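Local coordinates for protein 7,8-dihydro-6-hydroxymethylpterin pyrophosphokinase-dihydropteroate synthase (Plasmodium falciparum, PDB 6JWS) that probably catalyses two successive steps of folate biosynthesis, pyrophosphorylation of a hydroxymethyldihydropterin by ATP and condensation of the resulting diphosphate with 4-aminobenzoate to dihydropteroate, at residues Leu20-Asn25 against Glu35-Leu40. The protein carries 1 engineered substitution. Numbering follows the deposited sequence.
Sequences LNLGTN and ETALHL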
loop_
_atom_site.group_PDB
_atom_site.type_symbol
_atom_site.label_atom_id
_atom_site.label_comp_id
_atom_site.label_asym_id
_atom_site.label_seq_id
_atom_site.Cartn_x
_atom_site.Cartn_y
_atom_site.Cartn_z
ATOM N N LEU B 20 -35.312 -2.564 19.657
ATOM C CA LEU B 20 -34.715 -1.982 20.848
ATOM C C LEU B 20 -33.339 -1.385 20.556
ATOM O O LEU B 20 -32.635 -1.829 19.645
ATOM C CB LEU B 20 -34.583 -3.044 21.946
ATOM C CG LEU B 20 -35.840 -3.825 22.327
ATOM C CD1 LEU B 20 -35.529 -4.737 23.504
ATOM C CD2 LEU B 20 -37.000 -2.892 22.675
ATOM N N ASN B 21 -32.979 -0.388 21.383
ATOM C CA ASN B 21 -31.634 0.141 21.505
ATOM C C ASN B 21 -31.071 -0.225 22.882
ATOM O O ASN B 21 -31.750 -0.073 23.893
ATOM C CB ASN B 21 -31.581 1.649 21.251
ATOM C CG ASN B 21 -30.154 2.126 21.058
ATOM O OD1 ASN B 21 -29.593 1.992 19.977
ATOM N ND2 ASN B 21 -29.524 2.642 22.098
ATOM N N LEU B 22 -29.826 -0.725 22.905
ATOM C CA LEU B 22 -29.103 -1.073 24.119
ATOM C C LEU B 22 -27.827 -0.234 24.148
ATOM O O LEU B 22 -27.023 -0.330 23.231
ATOM C CB LEU B 22 -28.717 -2.559 24.072
ATOM C CG LEU B 22 -29.783 -3.618 24.376
ATOM C CD1 LEU B 22 -31.072 -3.404 23.600
ATOM C CD2 LEU B 22 -29.236 -5.008 24.084
ATOM N N GLY B 23 -27.639 0.569 25.205
ATOM C CA GLY B 23 -26.515 1.492 25.281
ATOM C C GLY B 23 -25.818 1.422 26.635
ATOM O O GLY B 23 -26.454 1.145 27.640
ATOM N N THR B 24 -24.500 1.626 26.648
ATOM C CA THR B 24 -23.754 1.756 27.885
ATOM C C THR B 24 -22.616 2.743 27.666
ATOM O O THR B 24 -22.195 2.938 26.532
ATOM C CB THR B 24 -23.238 0.408 28.400
ATOM O OG1 THR B 24 -22.459 0.737 29.553
ATOM C CG2 THR B 24 -22.359 -0.331 27.416
ATOM N N ASN B 25 -22.119 3.337 28.756
ATOM C CA ASN B 25 -21.014 4.285 28.713
ATOM C C ASN B 25 -19.721 3.610 29.162
ATOM O O ASN B 25 -18.644 4.186 29.044
ATOM C CB ASN B 25 -21.285 5.506 29.595
ATOM C CG ASN B 25 -22.523 6.267 29.171
ATOM O OD1 ASN B 25 -23.510 6.315 29.904
ATOM N ND2 ASN B 25 -22.487 6.848 27.982
ATOM N N GLU B 35 -24.160 -7.846 26.251
ATOM C CA GLU B 35 -24.547 -9.237 26.039
ATOM C C GLU B 35 -25.426 -9.775 27.180
ATOM O O GLU B 35 -26.300 -10.610 26.951
ATOM C CB GLU B 35 -23.334 -10.118 25.724
ATOM C CG GLU B 35 -22.660 -9.754 24.410
ATOM C CD GLU B 35 -21.744 -10.767 23.737
ATOM O OE1 GLU B 35 -21.090 -11.572 24.451
ATOM O OE2 GLU B 35 -21.684 -10.744 22.486
ATOM N N THR B 36 -25.193 -9.303 28.410
ATOM C CA THR B 36 -26.037 -9.643 29.552
ATOM C C THR B 36 -27.473 -9.192 29.274
ATOM O O THR B 36 -28.418 -9.962 29.449
ATOM C CB THR B 36 -25.462 -9.059 30.859
ATOM O OG1 THR B 36 -24.162 -9.601 31.119
ATOM C CG2 THR B 36 -26.366 -9.253 32.058
ATOM N N ALA B 37 -27.627 -7.945 28.802
ATOM C CA ALA B 37 -28.932 -7.425 28.418
ATOM C C ALA B 37 -29.525 -8.231 27.268
ATOM O O ALA B 37 -30.731 -8.473 27.270
ATOM C CB ALA B 37 -28.859 -5.950 28.091
ATOM N N LEU B 38 -28.700 -8.653 26.293
ATOM C CA LEU B 38 -29.226 -9.482 25.205
ATOM C C LEU B 38 -29.849 -10.753 25.771
ATOM O O LEU B 38 -30.936 -11.135 25.351
ATOM C CB LEU B 38 -28.144 -9.874 24.193
ATOM C CG LEU B 38 -27.733 -8.813 23.169
ATOM C CD1 LEU B 38 -26.580 -9.333 22.316
ATOM C CD2 LEU B 38 -28.896 -8.413 22.284
ATOM N N HIS B 39 -29.129 -11.418 26.684
ATOM C CA HIS B 39 -29.623 -12.623 27.331
ATOM C C HIS B 39 -30.949 -12.353 28.038
ATOM O O HIS B 39 -31.903 -13.097 27.852
ATOM C CB HIS B 39 -28.598 -13.169 28.327
ATOM C CG HIS B 39 -27.370 -13.711 27.687
ATOM N ND1 HIS B 39 -27.418 -14.705 26.719
ATOM C CD2 HIS B 39 -26.059 -13.452 27.914
ATOM C CE1 HIS B 39 -26.189 -15.009 26.357
ATOM N NE2 HIS B 39 -25.336 -14.245 27.069
ATOM N N LEU B 40 -30.999 -11.280 28.838
ATOM C CA LEU B 40 -32.193 -10.967 29.609
ATOM C C LEU B 40 -33.363 -10.648 28.686
ATOM O O LEU B 40 -34.500 -11.014 28.991
ATOM C CB LEU B 40 -31.887 -9.852 30.614
ATOM C CG LEU B 40 -30.873 -10.252 31.688
ATOM C CD1 LEU B 40 -30.471 -9.070 32.549
ATOM C CD2 LEU B 40 -31.406 -11.395 32.546
#
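Between Leu-22 and the pair Ala-37 and Leu-38 no flat group takes part: neither ring nor amide offers a face or an edge here, and methyl meets methyl. One branch of Leu-22 makes the junction. With CD1 turned back (chi2 49°), CD2 is the branch left anti to CA and extends from the strand to the helix, reaching Leu-38 CD2 at 3.9 Å and Ala-37 CB at 4.1 Å. The two leucine side chains cross at about a right angle. In Leu-38, CD1 takes the extended position (chi2 176°), which leaves CD2 to meet the incoming methyl. Ala-37, with a single methyl pointing at the strand, lets the helix come near, its CA lying 7.7 Å from Leu-22 CA, while the branched leucines fill the layer between. Leu-34 and Ile-209 also touch Leu-22, and Val-168 touches Leu-38, extending this buried apolar layer. The backbone of strand 16-24 pairs with strands 163-172 and 208-214, the latter carrying the magnesium ligands Asp-208 and Asp-210. Helix 30-44 is the connecting helix of a split beta-alpha-beta unit, running from strand 16-24 to the parallel strand 46-57, with strand 163-172 between them, as in the ferredoxin-like fold of HPPK.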